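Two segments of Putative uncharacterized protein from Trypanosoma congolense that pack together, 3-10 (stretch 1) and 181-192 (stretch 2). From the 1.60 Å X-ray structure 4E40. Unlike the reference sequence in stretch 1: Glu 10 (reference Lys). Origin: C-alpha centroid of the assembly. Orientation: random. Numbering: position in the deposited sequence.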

# COMPACT_ATOMS: atom_id res chain seq x y z
N GLY A 3 -14.26 -29.44 -12.17
CA GLY A 3 -15.60 -29.77 -12.75
C GLY A 3 -16.34 -28.57 -13.35
O GLY A 3 -16.00 -27.39 -13.08
N GLU A 4 -17.34 -28.85 -14.17
CA GLU A 4 -18.13 -27.82 -14.87
C GLU A 4 -19.31 -27.33 -14.03
O GLU A 4 -19.83 -28.04 -13.17
CB GLU A 4 -18.64 -28.36 -16.24
CG GLU A 4 -17.53 -28.73 -17.22
CD GLU A 4 -16.48 -27.64 -17.41
OE1 GLU A 4 -15.29 -27.93 -17.20
OE2 GLU A 4 -16.82 -26.48 -17.77
N ILE A 5 -19.77 -26.09 -14.31
CA ILE A 5 -21.00 -25.58 -13.75
C ILE A 5 -22.13 -26.52 -14.26
O ILE A 5 -22.18 -26.86 -15.47
CB ILE A 5 -21.22 -24.13 -14.25
CG1 ILE A 5 -20.14 -23.22 -13.61
CG2 ILE A 5 -22.59 -23.61 -13.83
CD1 ILE A 5 -19.86 -21.91 -14.38
N LYS A 6 -23.05 -26.88 -13.35
CA LYS A 6 -24.10 -27.87 -13.69
C LYS A 6 -25.43 -27.24 -13.99
O LYS A 6 -26.19 -27.74 -14.78
CB LYS A 6 -24.19 -28.97 -12.62
CG LYS A 6 -22.97 -29.91 -12.73
CD LYS A 6 -23.07 -31.17 -11.89
CE LYS A 6 -21.82 -32.04 -12.05
NZ LYS A 6 -20.63 -31.46 -11.36
N VAL A 7 -25.68 -26.07 -13.40
CA VAL A 7 -26.90 -25.31 -13.65
C VAL A 7 -26.97 -24.91 -15.15
O VAL A 7 -25.95 -24.60 -15.75
CB VAL A 7 -26.99 -24.13 -12.64
CG1 VAL A 7 -26.31 -24.55 -11.34
CG2 VAL A 7 -26.28 -22.87 -13.14
N GLU A 8 -28.13 -25.03 -15.78
CA GLU A 8 -28.23 -24.67 -17.20
C GLU A 8 -28.86 -23.27 -17.33
O GLU A 8 -29.66 -22.89 -16.48
CB GLU A 8 -29.09 -25.66 -17.94
CG GLU A 8 -28.34 -26.91 -18.33
CD GLU A 8 -29.06 -27.63 -19.45
OE1 GLU A 8 -30.26 -27.97 -19.27
OE2 GLU A 8 -28.42 -27.82 -20.50
N LEU A 9 -28.43 -22.47 -18.30
CA LEU A 9 -29.01 -21.11 -18.44
C LEU A 9 -30.41 -21.34 -19.02
O LEU A 9 -30.58 -22.09 -20.01
CB LEU A 9 -28.11 -20.23 -19.33
CG LEU A 9 -26.68 -19.99 -18.76
CD1 LEU A 9 -25.71 -19.40 -19.77
CD2 LEU A 9 -26.76 -19.08 -17.54
N GLU A 10 -31.41 -20.73 -18.40
CA GLU A 10 -32.81 -21.14 -18.60
C GLU A 10 -33.53 -20.25 -19.60
O GLU A 10 -34.59 -20.61 -20.13
CB GLU A 10 -33.49 -21.06 -17.23
CG GLU A 10 -34.86 -21.64 -17.13
CD GLU A 10 -35.55 -21.40 -15.76
OE1 GLU A 10 -34.99 -20.72 -14.88
OE2 GLU A 10 -36.66 -21.92 -15.56
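Stretch 2 181-192: KLPGVKEDNAVK

Stretch 1 is an extended segment with no regular helix or strand: Glu 4, Ile 5, Val 7, Glu 8 and Leu 9 have psi between 130° and 155°, and Lys 6 breaks the run with phi/psi of -102/-27. Stretch 2 begins with Leu 182 in the N-cap position of a short helix that starts at Pro 183, recognisable by the bonds from Lys 186 N to Leu 182 O (2.9 Å) and from Glu 187 N to Pro 183 O (3.1 Å). At Asp 188 the chain opens out, with psi at 134°, then turns through Asn 189 and Ala 190 to Val 191, the N-cap of a further helix.

The two run in opposite senses. The nearest CA pairs are Ile 5 with Ala 190, 5.4 Å apart, and Val 7 with Gly 184, 6.5 Å apart, so rising numbers in one stretch match falling numbers in the other; Leu 9 against Leu 182 continues the order. No strand pairing accompanies this direction, and the polar link is made by a side chain instead.

That side chain belongs to Asp 188, which with Ile 5 and Val 7 covers the most surface, out of 411 Å² buried in total. Its CA-to-CB bond points toward stretch 1, and chi1 is t at -177°. Asp 188 OD2 accepts a hydrogen bond from Lys 6 N at 2.9 Å, with an N-H...acceptor angle of 162°, and a weak one from Val 7 N at 3.4 Å and 160°. One carboxylate oxygen thus receives two successive amides. Asp 188 OD1 is bound within its own stretch by Ala 190 N at 2.8 Å, so the same carboxylate also ties down the turn. A water adds a bridge, donating to Asp 188 OD1 and to Glu 4 O, each 2.7 Å from its oxygen.

Ile 5, buried and pointing sideways, lies along the turn: Ile 5 CG1 is 4.0 Å from Val 191 CG2 and 4.4 Å from Ala 190 CB, while Ile 5 CD1 reaches to 4.4 Å from Val 185 CG1. The Ala 190 methyl also meets backbone, with Ala 190 CB 3.5 Å from both Gly 3 O and Glu 4 O.

Val 7 points toward the helix. Val 7 CG2 packs on Val 185 CG2 at 3.6 Å, and Val 7 CG1 lies 3.7 Å from Gly 184 O and 3.0 Å from Asp 188 OD2. Its chi1 of -31° falls between wells. Beyond it, Leu 9 CD2 meets Leu 182 CD2 at 4.2 Å.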

# COMPACT_ATOMS: atom_id res chain seq x y z
N LYS A 181 -27.17 -11.43 -10.08
CA LYS A 181 -28.18 -11.63 -11.12
C LYS A 181 -28.38 -13.09 -11.54
O LYS A 181 -29.35 -13.45 -12.23
CB LYS A 181 -27.82 -10.79 -12.36
CG LYS A 181 -27.89 -9.30 -12.17
CD LYS A 181 -28.19 -8.64 -13.51
CE LYS A 181 -29.64 -8.14 -13.53
NZ LYS A 181 -29.90 -7.30 -14.75
N LEU A 182 -27.40 -13.94 -11.21
CA LEU A 182 -27.43 -15.37 -11.55
C LEU A 182 -27.20 -16.20 -10.29
O LEU A 182 -26.17 -16.87 -10.15
CB LEU A 182 -26.30 -15.71 -12.51
CG LEU A 182 -26.44 -15.41 -13.95
CD1 LEU A 182 -25.08 -15.66 -14.61
CD2 LEU A 182 -27.54 -16.27 -14.55
N PRO A 183 -28.20 -16.22 -9.42
CA PRO A 183 -28.03 -16.88 -8.13
C PRO A 183 -27.71 -18.37 -8.28
O PRO A 183 -26.94 -18.91 -7.45
CB PRO A 183 -29.38 -16.61 -7.41
CG PRO A 183 -30.36 -16.29 -8.53
CD PRO A 183 -29.53 -15.59 -9.57
N GLY A 184 -28.21 -19.05 -9.32
CA GLY A 184 -27.91 -20.46 -9.50
C GLY A 184 -26.44 -20.70 -9.79
O GLY A 184 -25.81 -21.60 -9.23
N VAL A 185 -25.86 -19.85 -10.64
CA VAL A 185 -24.43 -19.95 -10.95
C VAL A 185 -23.57 -19.54 -9.76
O VAL A 185 -22.56 -20.18 -9.45
CB VAL A 185 -24.05 -19.10 -12.22
CG1 VAL A 185 -22.52 -18.96 -12.40
CG2 VAL A 185 -24.71 -19.67 -13.50
N LYS A 186 -24.00 -18.47 -9.07
CA LYS A 186 -23.25 -17.96 -7.91
C LYS A 186 -23.06 -19.08 -6.87
O LYS A 186 -21.99 -19.16 -6.23
CB LYS A 186 -24.07 -16.83 -7.29
CG LYS A 186 -23.44 -16.26 -6.02
CD LYS A 186 -24.21 -15.05 -5.54
CE LYS A 186 -23.67 -14.64 -4.19
NZ LYS A 186 -24.61 -13.66 -3.55
N GLU A 187 -24.10 -19.92 -6.70
CA GLU A 187 -24.10 -20.97 -5.68
C GLU A 187 -23.66 -22.34 -6.19
O GLU A 187 -23.56 -23.28 -5.40
CB GLU A 187 -25.51 -21.11 -5.08
CG GLU A 187 -26.07 -19.85 -4.44
CD GLU A 187 -25.17 -19.33 -3.35
OE1 GLU A 187 -25.03 -18.09 -3.20
OE2 GLU A 187 -24.60 -20.17 -2.63
N ASP A 188 -23.36 -22.47 -7.49
CA ASP A 188 -22.97 -23.78 -8.04
C ASP A 188 -21.61 -24.23 -7.45
O ASP A 188 -20.67 -23.45 -7.38
CB ASP A 188 -22.88 -23.67 -9.56
CG ASP A 188 -22.56 -25.01 -10.23
OD1 ASP A 188 -21.40 -25.50 -10.13
OD2 ASP A 188 -23.51 -25.52 -10.85
N ASN A 189 -21.50 -25.49 -7.03
CA ASN A 189 -20.28 -25.95 -6.39
C ASN A 189 -19.01 -25.90 -7.18
O ASN A 189 -17.95 -25.83 -6.58
CB ASN A 189 -20.48 -27.42 -6.01
CG ASN A 189 -21.28 -27.57 -4.77
OD1 ASN A 189 -21.76 -26.59 -4.20
ND2 ASN A 189 -21.40 -28.81 -4.29
N ALA A 190 -19.09 -25.84 -8.50
CA ALA A 190 -17.88 -25.75 -9.30
C ALA A 190 -17.21 -24.41 -9.18
O ALA A 190 -16.05 -24.28 -9.52
CB ALA A 190 -18.21 -26.02 -10.77
N VAL A 191 -17.95 -23.41 -8.71
CA VAL A 191 -17.44 -22.03 -8.73
C VAL A 191 -17.74 -21.23 -7.47
O VAL A 191 -17.17 -20.15 -7.31
CB VAL A 191 -17.97 -21.24 -9.96
CG1 VAL A 191 -17.24 -21.67 -11.25
CG2 VAL A 191 -19.50 -21.43 -10.11
N LYS A 192 -18.62 -21.71 -6.60
CA LYS A 192 -19.09 -20.86 -5.50
C LYS A 192 -17.97 -20.29 -4.64
O LYS A 192 -17.92 -19.08 -4.34
CB LYS A 192 -20.11 -21.61 -4.61
CG LYS A 192 -20.56 -20.84 -3.37
CD LYS A 192 -21.57 -21.70 -2.63
CE LYS A 192 -21.68 -21.29 -1.17
NZ LYS A 192 -22.78 -20.34 -0.93
O HOH W 1 -21.00 -28.10 -10.70